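Local coordinates for protein RE68036p (Drosophila melanogaster, PDB 1SQH) that is of unknown function but probably acts as an acyltransferase of the acetyltransferase superfamily, perhaps transferring acyl groups to the amino group of glycine, at residues Leu21-Leu24 and Tyr25-Phe29; Gln203-Val206 and Arg207-Ser211. All coordinates share one frame; numbering follows the deposited sequence.

How the contacts relate
From the N terminus, helix 15-29 comes first, and contact 1 (21-24 with 25-29) lies in its C-terminal half, beside helices 34-51 and 76-79 and strand 91-96. Contact 2 (203-206 with 207-211) follows much later, where helix 199-208 ends and the chain turns into strand 211-216 of the four-stranded antiparallel sheet. Each contact is local, between residues about one helical turn apart, so neither encloses a loop. They are in series, neither nested nor crossed. The centres of contact 1 and contact 2 are about 27 Å apart, and the nearest atoms of contact 1 and contact 2 about 15 Å apart. Helix 34-51 is common ground: contact 1 packs on H35, Y36 and L39, contact 2 on W45, Q48 and L49.

Contact 1 of 2, residues Leu21-Leu24 and Tyr25-Phe29; sequences LLDL and YKVKF
L21 and Y25 are joined by the first of four consecutive i to i+4 backbone hydrogen bonds, which run on through K26 N to L22 O, V27 N to D23 O and K28 N to L24 O; the last two are the shortest, K28 N lying 2.8 Å from L24 O. This is the plain i to i+4 packing of an alpha-helix, whose L21/Y25 flank faces helix 76-79 and strand 91-96. The side chains of L21 and Y25 run alongside each other in the same direction. L21 CD1 rests 3.7 Å from Y25 CE1, while the carbonyl oxygen of L21 sits at the ring edge, in its plane, 3.3 Å from Y25 CD1. Y25 has CG anti to its carbonyl carbon (chi1 -85°), which lays the ring back along the preceding turn. Its hydroxyl is bonded to the backbone oxygen of G80, so the phenol is held at its far end too. On another flank, the D23 carboxylate crosses V27, with OD2 3.5 Å from V27 CG2. That same methyl is 3.1 Å from D23 O. K26 runs out extended past this carboxylate; its NZ stays 5.6 Å from D23 OD1, so any attraction between the charges acts without direct contact. Further along, K28 CG lies over the centre of one face of the F29 ring, 3.6 Å above its plane. W98 meets Y25 edge-to-face and forms a cation-pi contact with K28. L21 and L22 pack on L39 of helix 34-51, L21 and L24 on F76 of helix 76-79, and Y25 and F29 on F96 of strand 91-96.

Contact 2 of 2, residues Gln203-Val206 and Arg207-Ser211; sequences QALV and RFNKS
A204 and F208 share the straightest backbone hydrogen bond of this helix end, F208 N to A204 O at 2.9 Å (N-H...O angle 165°). R207 N makes a weak second bond to the same oxygen. One residue on, N209 N reaches L205 O at 2.9 Å but more bent (142°), and N209 has already left helical backbone angles, so this bond ends the run of i to i+4 bonds at the C-terminal end of helix 199-208. A single water molecule donates to V206 O and to N209 O, and accepts from S211 OG at 2.8 Å, tying the last turn to the start of the following strand; S211 OG is also bonded to L179 N. In side-chain packing, L205 and N209 lie side by side and point the same way, with L205 CD2 3.4 Å from N209 ND2. The amide is fixed from beyond the helix: OD1 accepts from W45 NE1, and ND2 donates to N229 O. The consecutive residues R207 and F208 also touch, chain against ring. With CG anti to the backbone N (chi1 -179°), the extended R207 chain runs past one face of the ring, CG lying 3.7 Å above it and displaced toward the rim. It brings the guanidinium to the ring's CZ end, where F208 CZ lies 3.4 Å above the guanidinium plane, off toward its rim. L205 and F208 face helix 34-51, through W45 and through Q48 and L49 respectively; L205 also touches F227 of strand 222-228, and K210 pairs with Q228 through its backbone as the chain enters strand 211-216.

Contact 1 of 2, residues Leu21-Leu24 and Tyr25-Phe29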
ATOM      1  N   LEU A  21       4.736   7.967  16.432  1.00 24.45           N
ATOM      2  CA  LEU A  21       5.206   8.239  15.079  1.00 24.42           C
ATOM      3  C   LEU A  21       4.009   8.607  14.200  1.00 23.91           C
ATOM      4  O   LEU A  21       4.088   9.514  13.367  1.00 23.74           O
ATOM      5  CB  LEU A  21       5.898   7.006  14.515  1.00 21.71           C
ATOM      6  CG  LEU A  21       6.568   7.166  13.151  1.00 22.96           C
ATOM      7  CD1 LEU A  21       7.662   8.247  13.210  1.00 20.90           C
ATOM      8  CD2 LEU A  21       7.146   5.815  12.740  1.00 19.17           C
ATOM      9  N   LEU A  22       2.910   7.882  14.396  1.00 23.12           N
ATOM     10  CA  LEU A  22       1.676   8.102  13.653  1.00 23.30           C
ATOM     11  C   LEU A  22       1.112   9.513  13.880  1.00 24.38           C
ATOM     12  O   LEU A  22       0.731  10.187  12.922  1.00 22.65           O
ATOM     13  CB  LEU A  22       0.634   7.056  14.060  1.00 21.91           C
ATOM     14  CG  LEU A  22      -0.821   7.243  13.603  1.00 23.84           C
ATOM     15  CD1 LEU A  22      -0.918   7.228  12.085  1.00 26.76           C
ATOM     16  CD2 LEU A  22      -1.672   6.118  14.177  1.00 25.61           C
ATOM     17  N   ASP A  23       1.051   9.962  15.134  1.00 25.53           N
ATOM     18  CA  ASP A  23       0.512  11.298  15.396  1.00 26.43           C
ATOM     19  C   ASP A  23       1.471  12.404  14.967  1.00 25.67           C
ATOM     20  O   ASP A  23       1.047  13.515  14.649  1.00 23.92           O
ATOM     21  CB  ASP A  23       0.164  11.482  16.868  1.00 28.87           C
ATOM     22  CG  ASP A  23      -0.560  12.791  17.119  1.00 33.34           C
ATOM     23  OD1 ASP A  23      -1.703  12.937  16.634  1.00 35.98           O
ATOM     24  OD2 ASP A  23       0.014  13.683  17.781  1.00 36.70           O
ATOM     25  N   LEU A  24       2.767  12.105  14.971  1.00 25.57           N
ATOM     26  CA  LEU A  24       3.746  13.092  14.544  1.00 25.79           C
ATOM     27  C   LEU A  24       3.493  13.421  13.090  1.00 24.44           C
ATOM     28  O   LEU A  24       3.494  14.588  12.696  1.00 24.02           O
ATOM     29  CB  LEU A  24       5.161  12.556  14.661  1.00 28.08           C
ATOM     30  CG  LEU A  24       5.877  12.657  15.989  1.00 30.92           C
ATOM     31  CD1 LEU A  24       7.301  12.148  15.774  1.00 34.18           C
ATOM     32  CD2 LEU A  24       5.882  14.099  16.484  1.00 31.40           C
ATOM     33  N   TYR A  25       3.296  12.386  12.282  1.00 22.75           N
ATOM     34  CA  TYR A  25       3.034  12.623  10.879  1.00 21.73           C
ATOM     35  C   TYR A  25       1.668  13.269  10.737  1.00 22.01           C
ATOM     36  O   TYR A  25       1.486  14.168   9.911  1.00 23.55           O
ATOM     37  CB  TYR A  25       3.126  11.325  10.069  1.00 22.19           C
ATOM     38  CG  TYR A  25       4.547  10.991   9.656  1.00 24.31           C
ATOM     39  CD1 TYR A  25       5.463  10.466  10.570  1.00 23.37           C
ATOM     40  CD2 TYR A  25       4.996  11.272   8.369  1.00 24.41           C
ATOM     41  CE1 TYR A  25       6.801  10.235  10.207  1.00 23.94           C
ATOM     42  CE2 TYR A  25       6.321  11.047   7.999  1.00 24.87           C
ATOM     43  CZ  TYR A  25       7.221  10.533   8.917  1.00 25.17           C
ATOM     44  OH  TYR A  25       8.542  10.345   8.546  1.00 24.26           O
ATOM     45  N   LYS A  26       0.711  12.846  11.557  1.00 20.71           N
ATOM     46  CA  LYS A  26      -0.624  13.441  11.492  1.00 23.28           C
ATOM     47  C   LYS A  26      -0.537  14.953  11.709  1.00 22.38           C
ATOM     48  O   LYS A  26      -1.100  15.736  10.943  1.00 22.97           O
ATOM     49  CB  LYS A  26      -1.547  12.817  12.545  1.00 24.13           C
ATOM     50  CG  LYS A  26      -3.022  13.200  12.382  1.00 24.89           C
ATOM     51  CD  LYS A  26      -3.930  12.279  13.197  1.00 25.72           C
ATOM     52  CE  LYS A  26      -5.396  12.667  13.050  1.00 29.58           C
ATOM     53  NZ  LYS A  26      -6.309  11.724  13.757  1.00 33.19           N
ATOM     54  N   VAL A  27       0.191  15.365  12.741  1.00 23.32           N
ATOM     55  CA  VAL A  27       0.339  16.790  13.036  1.00 24.83           C
ATOM     56  C   VAL A  27       1.163  17.501  11.956  1.00 25.04           C
ATOM     57  O   VAL A  27       0.739  18.514  11.394  1.00 25.36           O
ATOM     58  CB  VAL A  27       1.039  17.008  14.410  1.00 26.51           C
ATOM     59  CG1 VAL A  27       1.219  18.506  14.677  1.00 26.73           C
ATOM     60  CG2 VAL A  27       0.230  16.355  15.522  1.00 25.84           C
ATOM     61  N   LYS A  28       2.343  16.959  11.668  1.00 25.36           N
ATOM     62  CA  LYS A  28       3.249  17.544  10.680  1.00 24.91           C
ATOM     63  C   LYS A  28       2.724  17.717   9.252  1.00 25.92           C
ATOM     64  O   LYS A  28       2.911  18.779   8.643  1.00 27.44           O
ATOM     65  CB  LYS A  28       4.531  16.720  10.615  1.00 26.40           C
ATOM     66  CG  LYS A  28       5.550  17.242   9.619  1.00 25.72           C
ATOM     67  CD  LYS A  28       6.242  18.475  10.172  1.00 26.83           C
ATOM     68  CE  LYS A  28       7.410  18.888   9.304  1.00 24.57           C
ATOM     69  NZ  LYS A  28       8.140  20.048   9.905  1.00 26.96           N
ATOM     70  N   PHE A  29       2.077  16.692   8.702  1.00 23.36           N
ATOM     71  CA  PHE A  29       1.610  16.779   7.323  1.00 22.96           C
ATOM     72  C   PHE A  29       0.120  16.732   7.079  1.00 22.97           C
ATOM     73  O   PHE A  29      -0.325  17.038   5.971  1.00 22.15           O
ATOM     74  CB  PHE A  29       2.248  15.675   6.488  1.00 23.12           C
ATOM     75  CG  PHE A  29       3.741  15.770   6.400  1.00 24.24           C
ATOM     76  CD1 PHE A  29       4.346  16.864   5.788  1.00 23.06           C
ATOM     77  CD2 PHE A  29       4.546  14.745   6.902  1.00 25.99           C
ATOM     78  CE1 PHE A  29       5.739  16.934   5.668  1.00 24.56           C
ATOM     79  CE2 PHE A  29       5.938  14.807   6.785  1.00 26.09           C
ATOM     80  CZ  PHE A  29       6.536  15.903   6.168  1.00 24.26           C
TER

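Contact 2 of 2, residues Gln203-Val206 and Arg207-Ser211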
ATOM      1  N   GLN A 203      -5.520 -13.490   0.509  1.00 26.86           N
ATOM      2  CA  GLN A 203      -6.469 -14.173   1.385  1.00 27.07           C
ATOM      3  C   GLN A 203      -6.610 -13.437   2.726  1.00 26.15           C
ATOM      4  O   GLN A 203      -7.699 -13.401   3.321  1.00 22.98           O
ATOM      5  CB  GLN A 203      -6.036 -15.632   1.593  1.00 28.00           C
ATOM      6  CG  GLN A 203      -6.691 -16.594   0.602  1.00 30.94           C
ATOM      7  CD  GLN A 203      -5.989 -17.939   0.507  1.00 34.03           C
ATOM      8  OE1 GLN A 203      -5.406 -18.418   1.479  1.00 38.20           O
ATOM      9  NE2 GLN A 203      -6.057 -18.564  -0.669  1.00 33.22           N
ATOM     10  N   ALA A 204      -5.514 -12.843   3.194  1.00 24.40           N
ATOM     11  CA  ALA A 204      -5.550 -12.088   4.445  1.00 26.39           C
ATOM     12  C   ALA A 204      -6.377 -10.808   4.234  1.00 26.61           C
ATOM     13  O   ALA A 204      -7.183 -10.422   5.096  1.00 27.19           O
ATOM     14  CB  ALA A 204      -4.130 -11.734   4.893  1.00 25.92           C
ATOM     15  N   LEU A 205      -6.177 -10.167   3.080  1.00 25.57           N
ATOM     16  CA  LEU A 205      -6.898  -8.945   2.730  1.00 25.59           C
ATOM     17  C   LEU A 205      -8.410  -9.133   2.580  1.00 26.19           C
ATOM     18  O   LEU A 205      -9.193  -8.261   2.962  1.00 25.89           O
ATOM     19  CB  LEU A 205      -6.330  -8.347   1.440  1.00 24.84           C
ATOM     20  CG  LEU A 205      -5.025  -7.555   1.567  1.00 27.10           C
ATOM     21  CD1 LEU A 205      -4.504  -7.152   0.191  1.00 25.60           C
ATOM     22  CD2 LEU A 205      -5.285  -6.323   2.421  1.00 24.51           C
ATOM     23  N   VAL A 206      -8.836 -10.254   2.008  1.00 27.20           N
ATOM     24  CA  VAL A 206     -10.267 -10.465   1.857  1.00 28.57           C
ATOM     25  C   VAL A 206     -10.849 -10.677   3.244  1.00 27.82           C
ATOM     26  O   VAL A 206     -12.018 -10.401   3.486  1.00 27.91           O
ATOM     27  CB  VAL A 206     -10.586 -11.691   0.962  1.00 29.06           C
ATOM     28  CG1 VAL A 206      -9.916 -12.922   1.514  1.00 32.53           C
ATOM     29  CG2 VAL A 206     -12.098 -11.909   0.891  1.00 29.16           C
ATOM     30  N   ARG A 207     -10.013 -11.133   4.168  1.00 28.52           N
ATOM     31  CA  ARG A 207     -10.476 -11.385   5.525  1.00 30.04           C
ATOM     32  C   ARG A 207     -10.554 -10.151   6.422  1.00 29.20           C
ATOM     33  O   ARG A 207     -11.583  -9.908   7.068  1.00 28.11           O
ATOM     34  CB  ARG A 207      -9.589 -12.437   6.206  1.00 31.68           C
ATOM     35  CG  ARG A 207     -10.037 -12.764   7.621  1.00 35.00           C
ATOM     36  CD  ARG A 207      -9.156 -13.799   8.295  1.00 37.37           C
ATOM     37  NE  ARG A 207      -9.605 -14.031   9.667  1.00 41.15           N
ATOM     38  CZ  ARG A 207      -8.967 -14.791  10.552  1.00 40.68           C
ATOM     39  NH1 ARG A 207      -7.837 -15.401  10.216  1.00 42.00           N
ATOM     40  NH2 ARG A 207      -9.463 -14.944  11.772  1.00 39.52           N
ATOM     41  N   PHE A 208      -9.472  -9.373   6.456  1.00 28.17           N
ATOM     42  CA  PHE A 208      -9.401  -8.189   7.311  1.00 25.43           C
ATOM     43  C   PHE A 208      -9.622  -6.822   6.679  1.00 24.85           C
ATOM     44  O   PHE A 208      -9.775  -5.823   7.394  1.00 25.70           O
ATOM     45  CB  PHE A 208      -8.072  -8.209   8.049  1.00 25.43           C
ATOM     46  CG  PHE A 208      -7.998  -9.283   9.079  1.00 27.62           C
ATOM     47  CD1 PHE A 208      -8.741  -9.179  10.253  1.00 27.13           C
ATOM     48  CD2 PHE A 208      -7.243 -10.428   8.863  1.00 26.80           C
ATOM     49  CE1 PHE A 208      -8.731 -10.203  11.198  1.00 26.31           C
ATOM     50  CE2 PHE A 208      -7.229 -11.458   9.803  1.00 26.56           C
ATOM     51  CZ  PHE A 208      -7.976 -11.342  10.969  1.00 26.91           C
ATOM     52  N   ASN A 209      -9.642  -6.765   5.352  1.00 21.15           N
ATOM     53  CA  ASN A 209      -9.857  -5.501   4.651  1.00 21.00           C
ATOM     54  C   ASN A 209     -11.180  -5.545   3.897  1.00 21.14           C
ATOM     55  O   ASN A 209     -11.783  -6.615   3.742  1.00 17.86           O
ATOM     56  CB  ASN A 209      -8.705  -5.253   3.662  1.00 22.39           C
ATOM     57  CG  ASN A 209      -7.820  -4.074   4.067  1.00 22.71           C
ATOM     58  OD1 ASN A 209      -7.783  -3.679   5.237  1.00 22.01           O
ATOM     59  ND2 ASN A 209      -7.099  -3.517   3.101  1.00 19.60           N
ATOM     60  N   LYS A 210     -11.648  -4.390   3.435  1.00 22.02           N
ATOM     61  CA  LYS A 210     -12.882  -4.370   2.651  1.00 23.66           C
ATOM     62  C   LYS A 210     -12.519  -4.745   1.210  1.00 23.77           C
ATOM     63  O   LYS A 210     -11.381  -4.550   0.776  1.00 21.41           O
ATOM     64  CB  LYS A 210     -13.539  -2.982   2.674  1.00 24.90           C
ATOM     65  CG  LYS A 210     -14.110  -2.583   4.029  1.00 26.83           C
ATOM     66  CD  LYS A 210     -14.796  -1.222   3.954  1.00 29.24           C
ATOM     67  CE  LYS A 210     -15.173  -0.682   5.337  1.00 29.84           C
ATOM     68  NZ  LYS A 210     -16.345  -1.358   5.953  1.00 33.55           N
ATOM     69  N   SER A 211     -13.486  -5.308   0.488  1.00 24.23           N
ATOM     70  CA  SER A 211     -13.288  -5.702  -0.901  1.00 24.75           C
ATOM     71  C   SER A 211     -14.641  -5.718  -1.613  1.00 25.48           C
ATOM     72  O   SER A 211     -15.690  -5.706  -0.965  1.00 26.62           O
ATOM     73  CB  SER A 211     -12.649  -7.086  -0.975  1.00 21.76           C
ATOM     74  OG  SER A 211     -13.513  -8.062  -0.428  1.00 21.94           O
TER
HETATM   75  O   HOH W   1     -12.827  -8.300   2.237  1.00 31.10           O